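Local coordinates for uncharacterized protein (Acinetobacter baumannii, PDB 5D66) that is of unknown function but is built as an ankyrin repeat domain, a fold that commonly serves as a scaffold for protein-protein recognition, at residues 109-119 with 151-159; 174-182 with 189-198. All coordinates share one frame; numbering follows the deposited sequence. Where two conformers were deposited one is given.

Contact 1: 109-119 with 151-159; sequences AAERGHVETVR and NYQQIVALL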
loop_
_atom_site.group_PDB
_atom_site.type_symbol
_atom_site.label_atom_id
_atom_site.label_comp_id
_atom_site.label_asym_id
_atom_site.label_seq_id
_atom_site.Cartn_x
_atom_site.Cartn_y
_atom_site.Cartn_z
ATOM N N ALA A 109 3.057 -3.378 -2.189
ATOM C CA ALA A 109 3.141 -4.402 -1.159
ATOM C C ALA A 109 3.647 -5.703 -1.782
ATOM O O ALA A 109 4.521 -6.392 -1.219
ATOM C CB ALA A 109 1.806 -4.586 -0.511
ATOM N N ALA A 110 3.132 -6.045 -2.969
ATOM C CA ALA A 110 3.600 -7.237 -3.660
ATOM C C ALA A 110 5.047 -7.084 -4.112
ATOM O O ALA A 110 5.855 -7.971 -3.965
ATOM C CB ALA A 110 2.646 -7.530 -4.821
ATOM N N GLU A 111 5.364 -5.933 -4.730
ATOM C CA GLU A 111 6.703 -5.603 -5.153
ATOM C C GLU A 111 7.742 -5.840 -4.069
ATOM O O GLU A 111 8.826 -6.384 -4.301
ATOM C CB GLU A 111 6.729 -4.129 -5.560
ATOM C CG GLU A 111 8.056 -3.579 -5.975
ATOM C CD GLU A 111 8.012 -2.041 -6.170
ATOM O OE1 GLU A 111 7.048 -1.366 -5.764
ATOM O OE2 GLU A 111 9.053 -1.504 -6.602
ATOM N N ARG A 112 7.412 -5.391 -2.865
ATOM C CA ARG A 112 8.341 -5.376 -1.764
ATOM C C ARG A 112 8.324 -6.663 -0.945
ATOM O O ARG A 112 9.083 -6.821 -0.010
ATOM C CB ARG A 112 8.132 -4.150 -0.910
ATOM C CG ARG A 112 8.369 -2.857 -1.734
ATOM C CD ARG A 112 8.067 -1.696 -1.048
ATOM N NE ARG A 112 7.912 -0.544 -1.906
ATOM C CZ ARG A 112 7.667 0.677 -1.439
ATOM N NH1 ARG A 112 7.754 0.941 -0.150
ATOM N NH2 ARG A 112 7.550 1.692 -2.303
ATOM N N GLY A 113 7.458 -7.604 -1.311
ATOM C CA GLY A 113 7.454 -8.888 -0.640
ATOM C C GLY A 113 6.794 -8.873 0.695
ATOM O O GLY A 113 7.085 -9.730 1.531
ATOM N N HIS A 114 5.844 -7.959 0.938
ATOM C CA HIS A 114 5.189 -7.821 2.237
ATOM C C HIS A 114 3.957 -8.763 2.263
ATOM O O HIS A 114 2.863 -8.361 1.900
ATOM C CB HIS A 114 4.719 -6.356 2.472
ATOM C CG HIS A 114 5.793 -5.336 2.522
ATOM N ND1 HIS A 114 6.981 -5.506 3.180
ATOM C CD2 HIS A 114 5.825 -4.081 1.991
ATOM C CE1 HIS A 114 7.687 -4.378 3.114
ATOM N NE2 HIS A 114 7.023 -3.522 2.356
ATOM N N VAL A 115 4.208 -10.014 2.646
ATOM C CA VAL A 115 3.204 -11.052 2.456
ATOM C C VAL A 115 1.888 -10.742 3.221
ATOM O O VAL A 115 0.803 -10.848 2.658
ATOM C CB VAL A 115 3.747 -12.456 2.881
ATOM C CG1 VAL A 115 2.687 -13.540 2.720
ATOM C CG2 VAL A 115 4.968 -12.844 2.096
ATOM N N GLU A 116 2.005 -10.390 4.498
ATOM C CA GLU A 116 0.788 -10.186 5.303
ATOM C C GLU A 116 0.042 -8.937 4.834
ATOM O O GLU A 116 -1.182 -8.904 4.885
ATOM C CB GLU A 116 1.079 -10.108 6.802
ATOM C CG GLU A 116 1.637 -11.393 7.359
ATOM C CD GLU A 116 0.820 -12.577 6.993
ATOM O OE1 GLU A 116 -0.414 -12.547 7.117
ATOM O OE2 GLU A 116 1.378 -13.571 6.511
ATOM N N THR A 117 0.764 -7.941 4.333
ATOM C CA THR A 117 0.123 -6.745 3.765
ATOM C C THR A 117 -0.649 -7.117 2.476
ATOM O O THR A 117 -1.792 -6.710 2.290
ATOM C CB THR A 117 1.133 -5.681 3.491
ATOM O OG1 THR A 117 1.779 -5.289 4.710
ATOM C CG2 THR A 117 0.516 -4.452 2.887
ATOM N N VAL A 118 -0.046 -7.938 1.616
ATOM C CA VAL A 118 -0.727 -8.463 0.457
ATOM C C VAL A 118 -2.011 -9.224 0.857
ATOM O O VAL A 118 -3.077 -8.984 0.308
ATOM C CB VAL A 118 0.223 -9.330 -0.407
ATOM C CG1 VAL A 118 -0.577 -10.156 -1.441
ATOM C CG2 VAL A 118 1.268 -8.471 -1.053
ATOM N N ARG A 119 -1.859 -10.116 1.822
ATOM C CA ARG A 119 -3.013 -10.895 2.287
ATOM C C ARG A 119 -4.154 -9.948 2.729
ATOM O O ARG A 119 -5.312 -10.148 2.381
ATOM C CB ARG A 119 -2.584 -11.854 3.412
ATOM C CG ARG A 119 -3.605 -12.886 3.740
ATOM C CD ARG A 119 -3.255 -13.697 5.027
ATOM N NE ARG A 119 -1.844 -14.104 5.223
ATOM C CZ ARG A 119 -1.224 -15.086 4.552
ATOM N NH1 ARG A 119 -1.879 -15.869 3.721
ATOM N NH2 ARG A 119 0.061 -15.313 4.775
ATOM N N ASN A 151 8.837 -15.452 -0.015
ATOM C CA ASN A 151 7.809 -14.434 0.057
ATOM C C ASN A 151 7.112 -14.214 -1.261
ATOM O O ASN A 151 5.901 -14.008 -1.312
ATOM C CB ASN A 151 8.380 -13.028 0.410
ATOM C CG ASN A 151 9.029 -12.957 1.743
ATOM O OD1 ASN A 151 9.662 -13.900 2.128
ATOM N ND2 ASN A 151 8.890 -11.843 2.452
ATOM N N TYR A 152 7.888 -14.185 -2.341
ATOM C CA TYR A 152 7.315 -13.929 -3.634
ATOM C C TYR A 152 6.494 -15.091 -4.179
ATOM O O TYR A 152 5.468 -14.879 -4.817
ATOM C CB TYR A 152 8.390 -13.457 -4.651
ATOM C CG TYR A 152 8.936 -12.088 -4.237
ATOM C CD1 TYR A 152 8.210 -10.979 -4.469
ATOM C CD2 TYR A 152 10.130 -11.964 -3.525
ATOM C CE1 TYR A 152 8.647 -9.761 -4.066
ATOM C CE2 TYR A 152 10.590 -10.717 -3.081
ATOM C CZ TYR A 152 9.823 -9.602 -3.399
ATOM O OH TYR A 152 10.292 -8.350 -3.023
ATOM N N GLN A 153 6.953 -16.320 -3.921
ATOM C CA GLN A 153 6.089 -17.468 -4.225
ATOM C C GLN A 153 4.767 -17.390 -3.457
ATOM O O GLN A 153 3.696 -17.645 -4.032
ATOM C CB GLN A 153 6.781 -18.778 -3.872
ATOM C CG GLN A 153 7.951 -19.117 -4.766
ATOM C CD GLN A 153 8.717 -20.325 -4.270
ATOM O OE1 GLN A 153 8.169 -21.208 -3.653
ATOM N NE2 GLN A 153 10.004 -20.312 -4.503
ATOM N N GLN A 154 4.840 -17.000 -2.183
ATOM C CA GLN A 154 3.638 -16.938 -1.326
ATOM C C GLN A 154 2.697 -15.851 -1.879
ATOM O O GLN A 154 1.482 -16.075 -1.971
ATOM C CB GLN A 154 4.030 -16.660 0.120
ATOM C CG GLN A 154 4.754 -17.834 0.701
ATOM C CD GLN A 154 5.552 -17.520 1.957
ATOM O OE1 GLN A 154 5.459 -16.420 2.499
ATOM N NE2 GLN A 154 6.280 -18.503 2.452
ATOM N N ILE A 155 3.250 -14.718 -2.299
ATOM C CA ILE A 155 2.444 -13.608 -2.840
ATOM C C ILE A 155 1.832 -13.999 -4.169
ATOM O O ILE A 155 0.654 -13.707 -4.430
ATOM C CB ILE A 155 3.304 -12.356 -2.925
ATOM C CG1 ILE A 155 3.475 -11.765 -1.515
ATOM C CG2 ILE A 155 2.740 -11.330 -3.893
ATOM C CD1 ILE A 155 4.599 -10.840 -1.336
ATOM N N VAL A 156 2.615 -14.614 -5.075
ATOM C CA VAL A 156 2.032 -15.163 -6.311
ATOM C C VAL A 156 0.848 -16.082 -6.011
ATOM O O VAL A 156 -0.218 -15.994 -6.630
ATOM C CB VAL A 156 3.091 -15.785 -7.186
ATOM C CG1 VAL A 156 2.477 -16.595 -8.332
ATOM C CG2 VAL A 156 4.048 -14.724 -7.731
ATOM N N ALA A 157 1.074 -17.034 -5.086
ATOM C CA ALA A 157 0.020 -17.962 -4.755
ATOM C C ALA A 157 -1.229 -17.261 -4.247
ATOM O O ALA A 157 -2.347 -17.635 -4.586
ATOM C CB ALA A 157 0.516 -19.020 -3.826
ATOM N N LEU A 158 -1.036 -16.271 -3.377
ATOM C CA LEU A 158 -2.180 -15.510 -2.819
ATOM C C LEU A 158 -2.933 -14.806 -3.906
ATOM O O LEU A 158 -4.172 -14.836 -3.956
ATOM C CB LEU A 158 -1.712 -14.446 -1.805
ATOM C CG LEU A 158 -1.218 -14.958 -0.454
ATOM C CD1 LEU A 158 -0.704 -13.766 0.371
ATOM C CD2 LEU A 158 -2.273 -15.654 0.294
ATOM N N LEU A 159 -2.228 -14.146 -4.783
ATOM C CA LEU A 159 -2.871 -13.366 -5.891
ATOM C C LEU A 159 -3.682 -14.283 -6.788
ATOM O O LEU A 159 -4.790 -13.999 -7.179
ATOM C CB LEU A 159 -1.853 -12.589 -6.705
ATOM C CG LEU A 159 -1.237 -11.395 -5.916
ATOM C CD1 LEU A 159 0.047 -10.943 -6.657
ATOM C CD2 LEU A 159 -2.179 -10.212 -5.819
#

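Contact 2: 174-182 with 189-198; sequences ITPLQHART and EKLLLVAGAK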
loop_
_atom_site.group_PDB
_atom_site.type_symbol
_atom_site.label_atom_id
_atom_site.label_comp_id
_atom_site.label_asym_id
_atom_site.label_seq_id
_atom_site.Cartn_x
_atom_site.Cartn_y
_atom_site.Cartn_z
ATOM N N ILE A 174 4.611 -9.249 -22.759
ATOM C CA ILE A 174 5.239 -10.379 -22.080
ATOM C C ILE A 174 4.377 -10.799 -20.900
ATOM O O ILE A 174 4.050 -9.982 -20.017
ATOM C CB ILE A 174 6.650 -10.092 -21.726
ATOM C CG1 ILE A 174 7.422 -9.707 -22.970
ATOM C CG2 ILE A 174 7.262 -11.305 -21.035
ATOM C CD1 ILE A 174 8.813 -9.332 -22.667
ATOM N N THR A 175 3.991 -12.062 -20.895
ATOM C CA THR A 175 3.056 -12.565 -19.921
ATOM C C THR A 175 3.743 -12.902 -18.588
ATOM O O THR A 175 4.978 -13.145 -18.540
ATOM C CB THR A 175 2.399 -13.820 -20.481
ATOM O OG1 THR A 175 3.384 -14.823 -20.618
ATOM C CG2 THR A 175 1.608 -13.548 -21.783
ATOM N N PRO A 176 2.963 -13.019 -17.511
ATOM C CA PRO A 176 3.541 -13.556 -16.270
ATOM C C PRO A 176 4.283 -14.884 -16.478
ATOM O O PRO A 176 5.368 -15.044 -15.927
ATOM C CB PRO A 176 2.271 -13.690 -15.411
ATOM C CG PRO A 176 1.406 -12.558 -15.864
ATOM C CD PRO A 176 1.575 -12.555 -17.333
ATOM N N LEU A 177 3.700 -15.808 -17.248
ATOM C CA LEU A 177 4.338 -17.096 -17.489
ATOM C C LEU A 177 5.691 -16.925 -18.156
ATOM O O LEU A 177 6.678 -17.560 -17.748
ATOM C CB LEU A 177 3.416 -17.947 -18.318
ATOM C CG LEU A 177 3.931 -19.360 -18.639
ATOM C CD1 LEU A 177 4.183 -20.138 -17.392
ATOM C CD2 LEU A 177 2.947 -20.065 -19.548
ATOM N N GLN A 178 5.760 -16.110 -19.195
ATOM C CA GLN A 178 7.033 -15.891 -19.854
ATOM C C GLN A 178 8.057 -15.242 -18.937
ATOM O O GLN A 178 9.216 -15.629 -18.924
ATOM C CB GLN A 178 6.840 -15.121 -21.151
ATOM C CG GLN A 178 8.127 -15.077 -21.988
ATOM C CD GLN A 178 8.692 -16.496 -22.330
ATOM O OE1 GLN A 178 8.005 -17.316 -22.949
ATOM N NE2 GLN A 178 9.896 -16.811 -21.812
ATOM N N HIS A 179 7.620 -14.256 -18.160
ATOM C CA HIS A 179 8.498 -13.651 -17.186
ATOM C C HIS A 179 9.080 -14.655 -16.212
ATOM O O HIS A 179 10.275 -14.600 -15.866
ATOM C CB HIS A 179 7.828 -12.497 -16.455
ATOM C CG HIS A 179 7.798 -11.217 -17.226
ATOM N ND1 HIS A 179 8.950 -10.573 -17.610
ATOM C CD2 HIS A 179 6.783 -10.448 -17.634
ATOM C CE1 HIS A 179 8.660 -9.439 -18.197
ATOM N NE2 HIS A 179 7.352 -9.359 -18.255
ATOM N N ALA A 180 8.252 -15.556 -15.718
ATOM C CA ALA A 180 8.716 -16.591 -14.796
ATOM C C ALA A 180 9.701 -17.539 -15.488
ATOM O O ALA A 180 10.743 -17.926 -14.916
ATOM C CB ALA A 180 7.540 -17.337 -14.251
ATOM N N ARG A 181 9.372 -17.942 -16.704
ATOM C CA ARG A 181 10.213 -18.890 -17.449
ATOM C C ARG A 181 11.577 -18.275 -17.741
ATOM O O ARG A 181 12.607 -18.934 -17.630
ATOM C CB ARG A 181 9.481 -19.305 -18.710
ATOM C CG ARG A 181 8.441 -20.360 -18.509
ATOM C CD ARG A 181 7.614 -20.648 -19.691
ATOM N NE ARG A 181 6.754 -21.800 -19.448
ATOM C CZ ARG A 181 5.789 -22.185 -20.280
ATOM N NH1 ARG A 181 5.512 -21.485 -21.390
ATOM N NH2 ARG A 181 5.100 -23.275 -20.018
ATOM N N THR A 182 11.603 -17.016 -18.187
ATOM C CA THR A 182 12.837 -16.341 -18.543
ATOM C C THR A 182 13.806 -16.305 -17.349
ATOM O O THR A 182 15.012 -16.307 -17.537
ATOM C CB THR A 182 12.514 -14.942 -19.102
ATOM O OG1 THR A 182 11.968 -15.083 -20.421
ATOM C CG2 THR A 182 13.737 -14.097 -19.169
ATOM N N GLU A 189 6.319 -20.616 -11.989
ATOM C CA GLU A 189 5.808 -21.189 -13.232
ATOM C C GLU A 189 4.693 -22.207 -12.984
ATOM O O GLU A 189 3.659 -22.183 -13.653
ATOM C CB GLU A 189 6.941 -21.753 -14.075
ATOM C CG GLU A 189 6.449 -22.411 -15.332
ATOM C CD GLU A 189 7.530 -23.073 -16.150
ATOM O OE1 GLU A 189 8.642 -23.260 -15.604
ATOM O OE2 GLU A 189 7.255 -23.469 -17.295
ATOM N N LYS A 190 4.947 -23.111 -12.055
ATOM C CA LYS A 190 3.948 -24.148 -11.777
ATOM C C LYS A 190 2.665 -23.566 -11.222
ATOM O O LYS A 190 1.579 -23.966 -11.647
ATOM C CB LYS A 190 4.492 -25.214 -10.880
ATOM C CG LYS A 190 5.517 -26.119 -11.586
ATOM C CD LYS A 190 6.088 -27.208 -10.727
ATOM C CE LYS A 190 5.257 -28.383 -10.761
ATOM N NZ LYS A 190 5.451 -29.201 -12.027
ATOM N N LEU A 191 2.766 -22.595 -10.307
ATOM C CA LEU A 191 1.591 -21.913 -9.805
ATOM C C LEU A 191 0.791 -21.220 -10.876
ATOM O O LEU A 191 -0.438 -21.310 -10.905
ATOM C CB LEU A 191 2.018 -20.861 -8.755
ATOM C CG LEU A 191 2.557 -21.420 -7.458
ATOM C CD1 LEU A 191 3.292 -20.357 -6.640
ATOM C CD2 LEU A 191 1.442 -22.030 -6.604
ATOM N N LEU A 192 1.479 -20.548 -11.808
ATOM C CA LEU A 192 0.843 -19.867 -12.927
ATOM C C LEU A 192 0.113 -20.855 -13.844
ATOM O O LEU A 192 -1.020 -20.631 -14.283
ATOM C CB LEU A 192 1.860 -19.082 -13.709
ATOM C CG LEU A 192 2.303 -17.783 -13.039
ATOM C CD1 LEU A 192 3.531 -17.225 -13.712
ATOM C CD2 LEU A 192 1.228 -16.749 -13.068
ATOM N N LEU A 193 0.791 -21.949 -14.205
ATOM C CA LEU A 193 0.205 -22.945 -15.126
ATOM C C LEU A 193 -1.082 -23.542 -14.551
ATOM O O LEU A 193 -2.058 -23.648 -15.269
ATOM C CB LEU A 193 1.201 -24.041 -15.454
ATOM C CG LEU A 193 2.325 -23.595 -16.405
ATOM C CD1 LEU A 193 3.434 -24.633 -16.352
ATOM C CD2 LEU A 193 1.853 -23.311 -17.805
ATOM N N VAL A 194 -1.109 -23.872 -13.269
ATOM C CA VAL A 194 -2.329 -24.453 -12.743
ATOM C C VAL A 194 -3.470 -23.393 -12.670
ATOM O O VAL A 194 -4.617 -23.764 -12.717
ATOM C CB VAL A 194 -2.079 -25.273 -11.413
ATOM C CG1 VAL A 194 -0.951 -26.341 -11.570
ATOM C CG2 VAL A 194 -1.712 -24.358 -10.286
ATOM N N ALA A 195 -3.135 -22.104 -12.622
ATOM C CA ALA A 195 -4.104 -21.026 -12.677
ATOM C C ALA A 195 -4.586 -20.707 -14.096
ATOM O O ALA A 195 -5.398 -19.784 -14.261
ATOM C CB ALA A 195 -3.466 -19.774 -12.054
ATOM N N GLY A 196 -4.086 -21.426 -15.094
ATOM C CA GLY A 196 -4.495 -21.185 -16.491
ATOM C C GLY A 196 -3.615 -20.278 -17.299
ATOM O O GLY A 196 -4.047 -19.802 -18.336
ATOM N N ALA A 197 -2.413 -20.001 -16.806
ATOM C CA ALA A 197 -1.504 -19.136 -17.530
ATOM C C ALA A 197 -1.137 -19.765 -18.855
ATOM O O ALA A 197 -0.868 -20.979 -18.938
ATOM C CB ALA A 197 -0.271 -18.892 -16.757
ATOM N N LYS A 198 -1.070 -18.890 -19.859
ATOM C CA LYS A 198 -0.538 -19.150 -21.163
ATOM C C LYS A 198 0.586 -18.121 -21.523
ATOM O O LYS A 198 0.724 -17.008 -20.896
ATOM C CB LYS A 198 -1.676 -19.066 -22.208
ATOM C CG LYS A 198 -2.881 -19.932 -21.855
ATOM C CD LYS A 198 -3.912 -19.956 -22.956
ATOM C CE LYS A 198 -5.096 -20.830 -22.543
ATOM N NZ LYS A 198 -6.203 -20.782 -23.535
ATOM O OXT LYS A 198 1.329 -18.379 -22.491
HETATM O O HOH W 1 3.420 -16.974 -22.472
HETATM O O HOH W 2 0.935 -15.903 -18.184
HETATM O O HOH W 3 6.265 -25.792 -18.306
#

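Contact 1: 109-119 with 151-159
N151 opens the contact by reaching for the turn that joins helices 106-111 and 115-124. In the conformer modelled here its ND2 gives a nearly straight hydrogen bond (171°) to G113 O, 2.9 Å away and in the carbonyl plane, with the acceptor also close to the amide's own plane. G113 closes a Schellman motif, and H114 behind it is the N-cap of the next helix, so N151 grips the tight turn between two helices. Y152 reaches the last helical residues before the turn: its OH donates to E111 O at 2.8 Å, a carbonyl lying at the ring's edge, and its CE1 comes 3.3 Å from A110 O.

One turn on, Q154 OE1, in one of two conformers, brushes V115 CG2, and I155 fills the middle. With CG1 anti to its carbonyl carbon (chi1 -76°), I155 pushes CD1 to 3.5 Å from G113 CA, while its CG2 branch meets A110 CB. V115 is the answering knob, seated among N151, Q154, I155 and L158. L158 finishes the row: CD1 packs on V118 CG1 at 4.0 Å, and CD2 lies 3.5 Å from R119 NH1; in the modelled conformers R119 NE and NH2 take E116 OE1 and OE2.

Segments 115-119 and 151-159 run 6° from parallel, side by side, as helices stack along an ankyrin domain; helix 138-144 backs A110 and I155, and helix 186-194 covers Q153 and V156.

Contact 2: 174-182 with 189-198
L177 is the main bump here, fitting between E189, L193 and the C-terminal residues A197 and K198. Its CG stands anti to the backbone N (chi1 -179°), which sends the two methyls across to the other helix: CD1 rests 3.8 Å from E189 CG, whereas CD2 reaches L193 CD2 and comes within 3.6 Å of K198 C. A197 CB closes in on L177 CB from the chain end.

The complementary bump is L192, which pushes into the shallow hollow over P176 and A180. Its CD1 lies 3.6 Å from P176 O and also meets A180 CB; CD2 takes P176 CB. The small A180 side chain is consistent with the close approach at this level, where its CA is the nearest to that of E189.

R181 and E189 pair at the exposed margin of the helix pair. R181 NE donates almost straight (171°) to E189 OE2 at 2.8 Å, within the guanidinium plane but from above the carboxylate plane, the two flat groups being nearly perpendicular. L177 CD2 sits over one guanidinium face, and a water joins R181 NH2 to the same E189 oxygen. At the other end T175 caps its helix through Q178 N, and a second water lies between L177 N and K198 O, 2.9 Å from each.

Together these residues form an antiparallel helical hairpin (176-182 against 189-194, 158° between directions) at the C-terminal end of the ankyrin-repeat stack. Helix 138-144 packs against P176 and H179, helix 150-162 supplies L160 beneath L192 and A195, and N167 ties down the C-terminal tail.

Overall arrangement
From the N terminus, the chain lays down helix pairs one after another. Contact 1 closes the first of the two loops: after helix 115-124 the chain passes through helix 138-144 and returns beside it, in the same direction, as helix 150-162, so the contact is made between neighbouring layers of the stack. Contact 2 opens only after that, with just six residues between its segments, folding helix 186-194 back on helix 176-183 within a single hairpin at the C-terminal end. The two loops therefore follow in series, neither nested nor crossed. Helix 150-162 links them: Q153, V156 and A157 touch L191, which continues the stack to the terminal hairpin.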